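Local coordinates for period circadian protein homolog 2 (PDB 3GDI), which is a mammalian circadian clock protein that probably helps regulate rhythmic transcription, forming homodimers through its tandem PAS domains, at residues A[219-232]-A[242-254]. Residues are numbered along the deposited sequence; the frame is centred on the assembly and turned at random.
Sequences ILQAGGQPFDYSPI and ITLDTSWSSFINP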
ATOM      1  N   ILE A 219     -22.554   3.667   6.706  1.00 53.49           N
ATOM      2  CA  ILE A 219     -21.255   4.290   6.935  1.00 52.55           C
ATOM      3  C   ILE A 219     -21.156   5.708   6.396  1.00 52.89           C
ATOM      4  O   ILE A 219     -20.719   6.606   7.107  1.00 50.79           O
ATOM      5  CB  ILE A 219     -20.102   3.465   6.323  1.00 52.03           C
ATOM      6  CG1 ILE A 219     -19.914   2.166   7.109  1.00 50.61           C
ATOM      7  CG2 ILE A 219     -18.819   4.276   6.337  1.00 49.59           C
ATOM      8  CD1 ILE A 219     -18.813   1.284   6.558  1.00 51.15           C
ATOM      9  N   LEU A 220     -21.546   5.929   5.148  1.00 53.61           N
ATOM     10  CA  LEU A 220     -21.431   7.280   4.635  1.00 57.31           C
ATOM     11  C   LEU A 220     -22.555   8.125   5.216  1.00 58.92           C
ATOM     12  O   LEU A 220     -22.441   9.347   5.317  1.00 59.27           O
ATOM     13  CB  LEU A 220     -21.440   7.303   3.097  1.00 59.19           C
ATOM     14  CG  LEU A 220     -22.748   7.277   2.310  1.00 60.36           C
ATOM     15  CD1 LEU A 220     -22.433   7.493   0.832  1.00 59.49           C
ATOM     16  CD2 LEU A 220     -23.465   5.964   2.537  1.00 59.62           C
ATOM     17  N   GLN A 221     -23.630   7.463   5.623  1.00 59.83           N
ATOM     18  CA  GLN A 221     -24.756   8.154   6.230  1.00 61.77           C
ATOM     19  C   GLN A 221     -24.326   8.637   7.617  1.00 60.87           C
ATOM     20  O   GLN A 221     -24.681   9.731   8.046  1.00 62.24           O
ATOM     21  CB  GLN A 221     -25.947   7.199   6.345  1.00 65.64           C
ATOM     22  CG  GLN A 221     -27.142   7.744   7.110  1.00 70.81           C
ATOM     23  CD  GLN A 221     -28.155   6.658   7.480  1.00 75.10           C
ATOM     24  OE1 GLN A 221     -29.126   6.916   8.199  1.00 75.64           O
ATOM     25  NE2 GLN A 221     -27.928   5.439   6.992  1.00 74.88           N
ATOM     26  N   ALA A 222     -23.547   7.813   8.308  1.00 59.57           N
ATOM     27  CA  ALA A 222     -23.063   8.141   9.643  1.00 59.10           C
ATOM     28  C   ALA A 222     -22.005   9.237   9.600  1.00 60.62           C
ATOM     29  O   ALA A 222     -21.579   9.743  10.641  1.00 61.27           O
ATOM     30  CB  ALA A 222     -22.494   6.895  10.310  1.00 58.02           C
ATOM     31  N   GLY A 223     -21.575   9.582   8.388  1.00 60.74           N
ATOM     32  CA  GLY A 223     -20.576  10.619   8.206  1.00 60.22           C
ATOM     33  C   GLY A 223     -19.338  10.569   9.087  1.00 61.23           C
ATOM     34  O   GLY A 223     -18.749  11.611   9.377  1.00 63.18           O
ATOM     35  N   GLY A 224     -18.927   9.381   9.519  1.00 61.41           N
ATOM     36  CA  GLY A 224     -17.735   9.292  10.349  1.00 61.05           C
ATOM     37  C   GLY A 224     -17.949   8.786  11.765  1.00 60.80           C
ATOM     38  O   GLY A 224     -17.013   8.292  12.394  1.00 62.50           O
ATOM     39  N   GLN A 225     -19.168   8.912  12.278  1.00 58.49           N
ATOM     40  CA  GLN A 225     -19.476   8.445  13.625  1.00 56.68           C
ATOM     41  C   GLN A 225     -19.531   6.914  13.604  1.00 53.19           C
ATOM     42  O   GLN A 225     -20.359   6.321  12.912  1.00 53.13           O
ATOM     43  CB  GLN A 225     -20.827   9.028  14.073  1.00 61.47           C
ATOM     44  CG  GLN A 225     -21.244   8.722  15.520  1.00 66.79           C
ATOM     45  CD  GLN A 225     -20.334   9.368  16.564  1.00 70.00           C
ATOM     46  OE1 GLN A 225     -20.093  10.579  16.540  1.00 71.31           O
ATOM     47  NE2 GLN A 225     -19.832   8.560  17.490  1.00 71.32           N
ATOM     48  N   PRO A 226     -18.649   6.253  14.364  1.00 50.25           N
ATOM     49  CA  PRO A 226     -18.624   4.782  14.407  1.00 49.48           C
ATOM     50  C   PRO A 226     -19.962   4.155  14.817  1.00 49.47           C
ATOM     51  O   PRO A 226     -20.735   4.758  15.555  1.00 50.26           O
ATOM     52  CB  PRO A 226     -17.526   4.481  15.428  1.00 45.70           C
ATOM     53  CG  PRO A 226     -16.623   5.679  15.334  1.00 46.01           C
ATOM     54  CD  PRO A 226     -17.596   6.824  15.221  1.00 48.52           C
ATOM     55  N   PHE A 227     -20.232   2.948  14.334  1.00 49.29           N
ATOM     56  CA  PHE A 227     -21.460   2.253  14.700  1.00 50.45           C
ATOM     57  C   PHE A 227     -21.239   0.746  14.661  1.00 51.77           C
ATOM     58  O   PHE A 227     -20.438   0.246  13.874  1.00 50.14           O
ATOM     59  CB  PHE A 227     -22.621   2.660  13.779  1.00 49.08           C
ATOM     60  CG  PHE A 227     -22.568   2.054  12.403  1.00 47.03           C
ATOM     61  CD1 PHE A 227     -22.975   0.736  12.188  1.00 43.63           C
ATOM     62  CD2 PHE A 227     -22.158   2.822  11.308  1.00 44.33           C
ATOM     63  CE1 PHE A 227     -22.982   0.190  10.898  1.00 44.59           C
ATOM     64  CE2 PHE A 227     -22.163   2.289  10.017  1.00 43.51           C
ATOM     65  CZ  PHE A 227     -22.577   0.968   9.809  1.00 43.05           C
ATOM     66  N   ASP A 228     -21.958   0.026  15.516  1.00 53.48           N
ATOM     67  CA  ASP A 228     -21.824  -1.418  15.598  1.00 54.01           C
ATOM     68  C   ASP A 228     -22.736  -2.218  14.689  1.00 55.70           C
ATOM     69  O   ASP A 228     -23.852  -1.811  14.358  1.00 53.64           O
ATOM     70  CB  ASP A 228     -22.053  -1.877  17.031  1.00 54.02           C
ATOM     71  CG  ASP A 228     -21.029  -1.322  17.989  1.00 54.92           C
ATOM     72  OD1 ASP A 228     -21.283  -1.355  19.211  1.00 54.62           O
ATOM     73  OD2 ASP A 228     -19.969  -0.859  17.524  1.00 57.40           O
ATOM     74  N   TYR A 229     -22.225  -3.371  14.285  1.00 57.61           N
ATOM     75  CA  TYR A 229     -22.966  -4.294  13.463  1.00 60.89           C
ATOM     76  C   TYR A 229     -22.384  -5.668  13.712  1.00 61.25           C
ATOM     77  O   TYR A 229     -21.170  -5.850  13.704  1.00 63.01           O
ATOM     78  CB  TYR A 229     -22.855  -3.964  11.977  1.00 65.31           C
ATOM     79  CG  TYR A 229     -23.746  -4.853  11.142  1.00 69.89           C
ATOM     80  CD1 TYR A 229     -25.015  -4.433  10.745  1.00 72.23           C
ATOM     81  CD2 TYR A 229     -23.356  -6.158  10.825  1.00 73.48           C
ATOM     82  CE1 TYR A 229     -25.879  -5.294  10.057  1.00 75.06           C
ATOM     83  CE2 TYR A 229     -24.210  -7.026  10.143  1.00 75.61           C
ATOM     84  CZ  TYR A 229     -25.468  -6.590   9.763  1.00 76.20           C
ATOM     85  OH  TYR A 229     -26.311  -7.461   9.104  1.00 77.59           O
ATOM     86  N   SER A 230     -23.265  -6.631  13.939  1.00 62.27           N
ATOM     87  CA  SER A 230     -22.869  -8.006  14.191  1.00 60.72           C
ATOM     88  C   SER A 230     -24.087  -8.900  14.041  1.00 57.88           C
ATOM     89  O   SER A 230     -25.218  -8.443  14.210  1.00 58.87           O
ATOM     90  CB  SER A 230     -22.301  -8.134  15.602  1.00 62.46           C
ATOM     91  OG  SER A 230     -23.089  -7.400  16.516  1.00 66.17           O
ATOM     92  N   PRO A 231     -23.873 -10.186  13.719  1.00 54.41           N
ATOM     93  CA  PRO A 231     -22.541 -10.748  13.510  1.00 52.07           C
ATOM     94  C   PRO A 231     -22.210 -10.812  12.024  1.00 50.23           C
ATOM     95  O   PRO A 231     -23.098 -10.801  11.175  1.00 50.41           O
ATOM     96  CB  PRO A 231     -22.680 -12.134  14.092  1.00 52.40           C
ATOM     97  CG  PRO A 231     -24.026 -12.531  13.526  1.00 53.85           C
ATOM     98  CD  PRO A 231     -24.880 -11.262  13.740  1.00 52.62           C
ATOM     99  N   ILE A 232     -20.924 -10.879  11.724  1.00 45.88           N
ATOM    100  CA  ILE A 232     -20.455 -10.994  10.359  1.00 43.90           C
ATOM    101  C   ILE A 232     -19.460 -12.143  10.438  1.00 43.04           C
ATOM    102  O   ILE A 232     -18.717 -12.246  11.411  1.00 42.83           O
ATOM    103  CB  ILE A 232     -19.726  -9.692   9.893  1.00 44.25           C
ATOM    104  CG1 ILE A 232     -20.738  -8.666   9.373  1.00 44.06           C
ATOM    105  CG2 ILE A 232     -18.717 -10.007   8.803  1.00 40.62           C
ATOM    106  CD1 ILE A 232     -21.321  -9.018   8.025  1.00 44.62           C
ATOM    107  N   ILE A 242     -14.737 -17.220  11.408  1.00 43.35           N
ATOM    108  CA  ILE A 242     -14.811 -16.768  12.789  1.00 42.70           C
ATOM    109  C   ILE A 242     -15.925 -15.724  12.788  1.00 43.34           C
ATOM    110  O   ILE A 242     -16.147 -15.047  11.782  1.00 42.83           O
ATOM    111  CB  ILE A 242     -13.488 -16.127  13.286  1.00 43.03           C
ATOM    112  CG1 ILE A 242     -13.063 -14.982  12.360  1.00 41.69           C
ATOM    113  CG2 ILE A 242     -12.408 -17.198  13.404  1.00 39.26           C
ATOM    114  CD1 ILE A 242     -11.843 -14.201  12.860  1.00 38.49           C
ATOM    115  N   THR A 243     -16.651 -15.615  13.893  1.00 43.19           N
ATOM    116  CA  THR A 243     -17.747 -14.665  13.979  1.00 43.60           C
ATOM    117  C   THR A 243     -17.275 -13.375  14.600  1.00 45.48           C
ATOM    118  O   THR A 243     -16.748 -13.358  15.709  1.00 46.26           O
ATOM    119  CB  THR A 243     -18.907 -15.245  14.798  1.00 43.37           C
ATOM    120  OG1 THR A 243     -19.433 -16.380  14.105  1.00 46.50           O
ATOM    121  CG2 THR A 243     -20.007 -14.221  15.000  1.00 40.92           C
ATOM    122  N   LEU A 244     -17.484 -12.287  13.872  1.00 47.22           N
ATOM    123  CA  LEU A 244     -17.062 -10.973  14.322  1.00 47.15           C
ATOM    124  C   LEU A 244     -18.175 -10.043  14.785  1.00 48.22           C
ATOM    125  O   LEU A 244     -19.319 -10.135  14.337  1.00 47.96           O
ATOM    126  CB  LEU A 244     -16.298 -10.282  13.192  1.00 47.05           C
ATOM    127  CG  LEU A 244     -14.904 -10.772  12.790  1.00 45.95           C
ATOM    128  CD1 LEU A 244     -14.834 -12.274  12.817  1.00 46.42           C
ATOM    129  CD2 LEU A 244     -14.582 -10.242  11.404  1.00 45.18           C
ATOM    130  N   ASP A 245     -17.809  -9.165  15.714  1.00 49.79           N
ATOM    131  CA  ASP A 245     -18.672  -8.113  16.238  1.00 49.91           C
ATOM    132  C   ASP A 245     -17.876  -6.926  15.707  1.00 48.29           C
ATOM    133  O   ASP A 245     -16.725  -6.714  16.096  1.00 46.44           O
ATOM    134  CB  ASP A 245     -18.691  -8.095  17.770  1.00 54.22           C
ATOM    135  CG  ASP A 245     -19.585  -9.176  18.356  1.00 59.39           C
ATOM    136  OD1 ASP A 245     -19.661  -9.291  19.602  1.00 64.08           O
ATOM    137  OD2 ASP A 245     -20.217  -9.911  17.573  1.00 61.36           O
ATOM    138  N   THR A 246     -18.475  -6.159  14.807  1.00 46.45           N
ATOM    139  CA  THR A 246     -17.745  -5.067  14.205  1.00 45.95           C
ATOM    140  C   THR A 246     -18.261  -3.673  14.428  1.00 44.60           C
ATOM    141  O   THR A 246     -19.457  -3.445  14.573  1.00 45.44           O
ATOM    142  CB  THR A 246     -17.637  -5.283  12.689  1.00 47.52           C
ATOM    143  OG1 THR A 246     -17.020  -6.553  12.430  1.00 47.89           O
ATOM    144  CG2 THR A 246     -16.815  -4.178  12.051  1.00 47.27           C
ATOM    145  N   SER A 247     -17.322  -2.741  14.448  1.00 43.05           N
ATOM    146  CA  SER A 247     -17.616  -1.328  14.593  1.00 42.97           C
ATOM    147  C   SER A 247     -17.080  -0.706  13.299  1.00 41.40           C
ATOM    148  O   SER A 247     -15.914  -0.883  12.961  1.00 40.23           O
ATOM    149  CB  SER A 247     -16.886  -0.757  15.801  1.00 41.95           C
ATOM    150  OG  SER A 247     -16.786   0.652  15.694  1.00 48.15           O
ATOM    151  N   TRP A 248     -17.932   0.002  12.570  1.00 38.45           N
ATOM    152  CA  TRP A 248     -17.523   0.599  11.309  1.00 39.22           C
ATOM    153  C   TRP A 248     -17.395   2.121  11.314  1.00 40.94           C
ATOM    154  O   TRP A 248     -18.176   2.822  11.958  1.00 40.35           O
ATOM    155  CB  TRP A 248     -18.491   0.196  10.197  1.00 36.76           C
ATOM    156  CG  TRP A 248     -18.509  -1.270   9.899  1.00 35.16           C
ATOM    157  CD1 TRP A 248     -19.443  -2.180  10.306  1.00 32.06           C
ATOM    158  CD2 TRP A 248     -17.523  -2.010   9.150  1.00 34.77           C
ATOM    159  NE1 TRP A 248     -19.102  -3.439   9.861  1.00 33.65           N
ATOM    160  CE2 TRP A 248     -17.926  -3.363   9.153  1.00 33.33           C
ATOM    161  CE3 TRP A 248     -16.335  -1.657   8.486  1.00 33.78           C
ATOM    162  CZ2 TRP A 248     -17.184  -4.367   8.521  1.00 33.73           C
ATOM    163  CZ3 TRP A 248     -15.597  -2.651   7.860  1.00 32.12           C
ATOM    164  CH2 TRP A 248     -16.026  -3.994   7.883  1.00 34.37           C
ATOM    165  N   SER A 249     -16.405   2.621  10.573  1.00 40.88           N
ATOM    166  CA  SER A 249     -16.167   4.055  10.465  1.00 40.95           C
ATOM    167  C   SER A 249     -15.504   4.403   9.123  1.00 41.54           C
ATOM    168  O   SER A 249     -15.161   3.516   8.334  1.00 40.75           O
ATOM    169  CB  SER A 249     -15.290   4.525  11.621  1.00 43.22           C
ATOM    170  OG  SER A 249     -15.340   5.938  11.734  1.00 46.91           O
ATOM    171  N   SER A 250     -15.327   5.691   8.851  1.00 40.13           N
ATOM    172  CA  SER A 250     -14.706   6.090   7.597  1.00 38.31           C
ATOM    173  C   SER A 250     -13.846   7.322   7.759  1.00 37.95           C
ATOM    174  O   SER A 250     -14.032   8.098   8.692  1.00 38.72           O
ATOM    175  CB  SER A 250     -15.777   6.386   6.545  1.00 37.32           C
ATOM    176  OG  SER A 250     -16.692   7.349   7.027  1.00 37.22           O
ATOM    177  N   PHE A 251     -12.884   7.482   6.858  1.00 35.94           N
ATOM    178  CA  PHE A 251     -12.048   8.664   6.863  1.00 36.23           C
ATOM    179  C   PHE A 251     -12.567   9.478   5.680  1.00 37.56           C
ATOM    180  O   PHE A 251     -12.584   8.992   4.552  1.00 37.62           O
ATOM    181  CB  PHE A 251     -10.571   8.304   6.677  1.00 34.95           C
ATOM    182  CG  PHE A 251      -9.952   7.623   7.876  1.00 35.93           C
ATOM    183  CD1 PHE A 251     -10.296   8.012   9.173  1.00 36.70           C
ATOM    184  CD2 PHE A 251      -9.005   6.617   7.714  1.00 33.96           C
ATOM    185  CE1 PHE A 251      -9.698   7.412  10.292  1.00 36.30           C
ATOM    186  CE2 PHE A 251      -8.403   6.009   8.817  1.00 36.45           C
ATOM    187  CZ  PHE A 251      -8.750   6.409  10.112  1.00 34.62           C
ATOM    188  N   ILE A 252     -13.031  10.700   5.943  1.00 39.92           N
ATOM    189  CA  ILE A 252     -13.569  11.551   4.879  1.00 41.15           C
ATOM    190  C   ILE A 252     -12.642  12.694   4.479  1.00 40.68           C
ATOM    191  O   ILE A 252     -12.249  13.512   5.306  1.00 44.13           O
ATOM    192  CB  ILE A 252     -14.951  12.149   5.286  1.00 41.99           C
ATOM    193  CG1 ILE A 252     -15.920  11.024   5.638  1.00 40.69           C
ATOM    194  CG2 ILE A 252     -15.557  12.938   4.125  1.00 42.63           C
ATOM    195  CD1 ILE A 252     -17.226  11.524   6.232  1.00 42.73           C
ATOM    196  N   ASN A 253     -12.287  12.742   3.203  1.00 40.19           N
ATOM    197  CA  ASN A 253     -11.429  13.810   2.706  1.00 39.54           C
ATOM    198  C   ASN A 253     -12.157  15.124   3.026  1.00 39.46           C
ATOM    199  O   ASN A 253     -13.248  15.364   2.520  1.00 39.31           O
ATOM    200  CB  ASN A 253     -11.249  13.665   1.190  1.00 38.81           C
ATOM    201  CG  ASN A 253     -10.273  14.668   0.618  1.00 40.13           C
ATOM    202  OD1 ASN A 253     -10.541  15.872   0.575  1.00 42.69           O
ATOM    203  ND2 ASN A 253      -9.122  14.181   0.182  1.00 40.24           N
ATOM    204  N   PRO A 254     -11.568  15.982   3.873  1.00 38.50           N
ATOM    205  CA  PRO A 254     -12.225  17.252   4.209  1.00 40.94           C
ATOM    206  C   PRO A 254     -12.462  18.214   3.042  1.00 41.47           C
ATOM    207  O   PRO A 254     -13.455  18.937   3.019  1.00 42.53           O
ATOM    208  CB  PRO A 254     -11.304  17.850   5.271  1.00 40.48           C
ATOM    209  CG  PRO A 254      -9.958  17.270   4.926  1.00 41.05           C
ATOM    210  CD  PRO A 254     -10.303  15.838   4.610  1.00 39.13           C
TER
HETATM  211  O   HOH W   1     -18.885   6.737   8.740  1.00 40.94           O
HETATM  212  O   HOH W   2     -14.294  10.168  11.260  1.00 84.67           O
HETATM  213  O   HOH W   3     -19.833   5.063  10.538  1.00 47.00           O
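Phe227 and Trp248 face each other as a hydrogen-bonded pair in the antiparallel hairpin that edges this PAS-fold sheet, with Trp248 N reaching Phe227 O at 2.8 Å. Trp248 can be followed outward. Its CB sits over one face of the Phe227 ring, near the rim, and meets Ile219 CD1 at 3.8 Å, joining the strand to helix 209-221. CG lies anti to the carbonyl carbon (chi1 -64°), which carries the indole along the strand pair: CD1 comes to Tyr229 CB (4.2 Å) at the ring edge, and Thr246 CG2 lies over one face. Beyond these, NE1 is buried without a polar partner, while the His266 ring meets the indole edge-to-face and Ile215 of helix 209-221 packs on the same side chain. A beta bulge shifts the register between Tyr229 and Ile232, where cis-Pro231 lays its CB against Thr243 CG2. Toward the helix, Ser249 OG donates to Gly224 O (3.0 Å) from above the carbonyl plane and touches Pro226 CG; an alanine here would probably cost the turn this tie to the strand. Next to it, one water links Ile219 O, Ser250 OG and Gly224 N, accepting from the last at 2.8 Å.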